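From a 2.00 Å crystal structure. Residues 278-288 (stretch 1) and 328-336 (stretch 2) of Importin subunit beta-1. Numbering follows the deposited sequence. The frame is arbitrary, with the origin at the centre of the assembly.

Stretch 1, residues 278-288: PNDKVASMTVE
Stretch 2 (328-336) NLLNLLTRQ

Stretch 1 opens with Pro278 and Asn279, which precede the helix at phi/psi -67/-8° and -88/120°, and then runs as a helix from Asp280 through Glu288, continuing beyond it. Its i to i+4 ladder starts with Ala283 N to Asn279 O at 3.1 Å and, within the stretch, reaches Glu288 N to Ser284 O at 2.9 Å. Stretch 2 starts inside a helix begun earlier in the chain, with Asn328 to Leu332 helical. It leaves through a type I beta turn from Leu332 to Arg335, in which Arg335 N donates to Leu332 O at 3.2 Å; phi/psi drift to -90/16° at Thr334 and -106/41° at Arg335, and Gln336 is extended at -69/176°.

The two helix axes come within 11.5 Å, with 135° between their N-to-C directions, so the chains run roughly against each other. The register follows: CA of Asp280 lies 8.2 Å from CA of Arg335, CA of Ala283 8.1 Å from CA of Leu332, and CA of Val287 7.5 Å from CA of Leu329. Steps of three and four residues bring Asp280, Ala283 and Val287 onto one side of their helix.

Asn279 caps that helix. With chi1 t (-176°) and chi2 -65°, Asn279 OD1 accepts from Val282 N at 3.2 Å and, weakly, from Lys281 N at 2.8 Å, occupying amides that have no preceding helical turn to bond. Two hydroxyls turn back to the backbone of their own stretch: Ser284 OG (chi1 m) donates to Asp280 O at 2.7 Å, and Thr286 OG1 (chi1 p) to Ala283 O at 2.7 Å. In stretch 2, Thr334 OG1 (chi1 p) likewise donates to Asn331 O at 2.9 Å.

The apolar part of the contact is buried and supplies about half of the covered area. Ala283 and Val287 point toward stretch 2. Ala283 CB meets Leu332 CD2 at 3.8 Å, its methyl group sufficing to reach the leucine. Val287 (chi1 t, 173°) uses CG2 twice, packing on Leu332 CD1 at a tight 3.3 Å and on Leu329 CD2 at 3.9 Å. Both leucines are mt, with chi1/chi2 of -68/175° for Leu332 and -75/175° for Leu329; Leu332 points toward stretch 1, whereas Leu329 starts sideways and its end comes nearer.

The polar end belongs to Arg335, which has the largest covered area, 82 Å² of the residue. Its CB points toward stretch 1, and a nearly extended side chain (chi1 m, -59°; chi2 to chi4 within 10° of 180°) carries the guanidinium to the start of the helix. There Arg335 NH1 donates to Asp280 OD1 at 3.0 Å and 147°, the hydrogen bond of a salt bridge. Asp280 leaves sideways, but chi1 m (-65°) and chi2 -14° bring its carboxylate to the guanidinium edge. Arg335 NH1 also lies 3.7 Å from Pro278 C and 4.2 Å from Ala283 CB. Together the stretches bury 291 Å², both sides summed.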

# COMPACT_ATOMS: atom_id res chain seq x y z
N PRO A 278 -25.82 17.40 12.14
CA PRO A 278 -25.34 17.07 13.49
C PRO A 278 -25.02 15.60 13.68
O PRO A 278 -24.47 15.23 14.73
CB PRO A 278 -26.51 17.51 14.39
CG PRO A 278 -27.70 17.47 13.52
CD PRO A 278 -27.23 17.82 12.14
N ASN A 279 -25.34 14.74 12.71
CA ASN A 279 -24.99 13.33 12.77
C ASN A 279 -23.60 13.13 12.18
O ASN A 279 -23.37 13.45 11.01
CB ASN A 279 -26.02 12.50 12.00
CG ASN A 279 -25.76 11.01 12.11
OD1 ASN A 279 -24.75 10.51 11.63
ND2 ASN A 279 -26.69 10.29 12.74
N ASP A 280 -22.68 12.60 12.99
CA ASP A 280 -21.28 12.50 12.56
C ASP A 280 -21.11 11.56 11.38
O ASP A 280 -20.23 11.77 10.54
CB ASP A 280 -20.39 12.04 13.73
CG ASP A 280 -20.33 13.06 14.85
OD1 ASP A 280 -20.74 14.22 14.65
OD2 ASP A 280 -19.87 12.69 15.95
N LYS A 281 -21.94 10.52 11.29
CA LYS A 281 -21.82 9.56 10.19
C LYS A 281 -22.21 10.20 8.86
O LYS A 281 -21.51 10.04 7.85
CB LYS A 281 -22.67 8.33 10.48
CG LYS A 281 -22.82 7.32 9.33
CD LYS A 281 -21.71 6.30 9.31
CE LYS A 281 -22.01 5.18 8.31
NZ LYS A 281 -23.17 4.35 8.74
N VAL A 282 -23.33 10.92 8.84
CA VAL A 282 -23.77 11.60 7.62
C VAL A 282 -22.70 12.59 7.15
O VAL A 282 -22.21 12.54 6.00
CB VAL A 282 -25.11 12.31 7.87
CG1 VAL A 282 -25.61 13.01 6.60
CG2 VAL A 282 -26.16 11.32 8.39
N ALA A 283 -22.33 13.51 8.05
CA ALA A 283 -21.29 14.47 7.73
C ALA A 283 -20.05 13.77 7.20
O ALA A 283 -19.47 14.19 6.19
CB ALA A 283 -20.95 15.31 8.97
N SER A 284 -19.65 12.68 7.86
CA SER A 284 -18.49 11.92 7.40
C SER A 284 -18.65 11.48 5.96
O SER A 284 -17.69 11.52 5.17
CB SER A 284 -18.26 10.70 8.30
OG SER A 284 -17.82 11.09 9.58
N MET A 285 -19.86 11.04 5.58
CA MET A 285 -20.12 10.67 4.19
C MET A 285 -19.78 11.81 3.25
O MET A 285 -19.09 11.63 2.23
CB MET A 285 -21.58 10.27 4.00
CG MET A 285 -22.04 9.07 4.79
SD MET A 285 -23.80 8.80 4.50
CE MET A 285 -24.28 8.06 6.06
N THR A 286 -20.29 13.01 3.55
CA THR A 286 -20.03 14.13 2.64
C THR A 286 -18.54 14.44 2.58
O THR A 286 -17.98 14.71 1.50
CB THR A 286 -20.81 15.38 3.06
OG1 THR A 286 -20.25 15.94 4.26
CG2 THR A 286 -22.27 15.04 3.31
N VAL A 287 -17.87 14.37 3.73
CA VAL A 287 -16.43 14.61 3.77
C VAL A 287 -15.72 13.65 2.83
O VAL A 287 -14.89 14.06 2.02
CB VAL A 287 -15.91 14.50 5.21
CG1 VAL A 287 -14.38 14.59 5.24
CG2 VAL A 287 -16.50 15.61 6.07
N GLU A 288 -16.04 12.36 2.93
CA GLU A 288 -15.37 11.38 2.07
C GLU A 288 -15.60 11.69 0.60
O GLU A 288 -14.71 11.51 -0.23
CB GLU A 288 -15.85 9.96 2.40
CG GLU A 288 -15.28 8.89 1.46
CD GLU A 288 -13.76 8.84 1.47
OE1 GLU A 288 -13.15 9.28 2.47
OE2 GLU A 288 -13.18 8.37 0.46
N ASN A 328 -17.52 24.52 6.41
CA ASN A 328 -18.19 23.38 7.02
C ASN A 328 -17.19 22.33 7.53
O ASN A 328 -17.38 21.77 8.62
CB ASN A 328 -19.17 22.77 6.01
CG ASN A 328 -20.28 23.74 5.63
OD1 ASN A 328 -20.60 24.66 6.39
ND2 ASN A 328 -20.88 23.53 4.47
N LEU A 329 -16.13 22.06 6.76
CA LEU A 329 -15.07 21.17 7.24
C LEU A 329 -14.49 21.68 8.56
O LEU A 329 -14.41 20.95 9.57
CB LEU A 329 -13.95 21.06 6.20
CG LEU A 329 -14.13 20.24 4.93
CD1 LEU A 329 -12.89 20.42 4.05
CD2 LEU A 329 -14.33 18.77 5.26
N LEU A 330 -14.07 22.95 8.54
CA LEU A 330 -13.51 23.56 9.74
C LEU A 330 -14.45 23.36 10.92
O LEU A 330 -14.02 22.96 12.01
CB LEU A 330 -13.25 25.05 9.48
CG LEU A 330 -12.12 25.29 8.47
CD1 LEU A 330 -12.11 26.73 7.98
CD2 LEU A 330 -10.77 24.92 9.07
N ASN A 331 -15.75 23.59 10.71
CA ASN A 331 -16.71 23.37 11.79
C ASN A 331 -16.69 21.92 12.26
O ASN A 331 -16.90 21.65 13.45
CB ASN A 331 -18.11 23.76 11.34
CG ASN A 331 -19.16 23.47 12.40
OD1 ASN A 331 -19.20 24.13 13.44
ND2 ASN A 331 -20.01 22.47 12.14
N LEU A 332 -16.45 20.97 11.35
CA LEU A 332 -16.40 19.57 11.77
C LEU A 332 -15.19 19.28 12.65
O LEU A 332 -15.20 18.29 13.39
CB LEU A 332 -16.38 18.65 10.55
CG LEU A 332 -17.66 18.60 9.71
CD1 LEU A 332 -17.44 17.74 8.47
CD2 LEU A 332 -18.84 18.08 10.53
N LEU A 333 -14.15 20.12 12.58
CA LEU A 333 -12.98 19.86 13.42
C LEU A 333 -13.27 19.89 14.92
O LEU A 333 -12.49 19.34 15.70
CB LEU A 333 -11.87 20.87 13.10
CG LEU A 333 -11.30 20.81 11.68
CD1 LEU A 333 -10.26 21.89 11.50
CD2 LEU A 333 -10.71 19.44 11.39
N THR A 334 -14.37 20.52 15.36
CA THR A 334 -14.66 20.63 16.78
C THR A 334 -15.48 19.47 17.31
O THR A 334 -16.05 19.57 18.41
CB THR A 334 -15.38 21.95 17.09
OG1 THR A 334 -16.61 22.00 16.36
CG2 THR A 334 -14.51 23.13 16.72
N ARG A 335 -15.56 18.37 16.57
CA ARG A 335 -16.27 17.17 17.02
C ARG A 335 -15.28 16.07 17.42
O ARG A 335 -15.49 14.89 17.12
CB ARG A 335 -17.22 16.68 15.93
CG ARG A 335 -18.27 17.70 15.53
CD ARG A 335 -19.27 17.11 14.56
NE ARG A 335 -20.16 18.12 13.98
CZ ARG A 335 -21.20 17.84 13.21
NH1 ARG A 335 -21.50 16.58 12.90
NH2 ARG A 335 -21.95 18.82 12.72
N GLN A 336 -14.21 16.44 18.11
CA GLN A 336 -13.30 15.44 18.65
C GLN A 336 -13.98 14.65 19.78
O GLN A 336 -15.11 14.94 20.18
CB GLN A 336 -12.02 16.10 19.19
CG GLN A 336 -11.46 17.24 18.34
CD GLN A 336 -11.98 18.61 18.76
OE1 GLN A 336 -13.14 18.75 19.14
NE2 GLN A 336 -11.11 19.62 18.71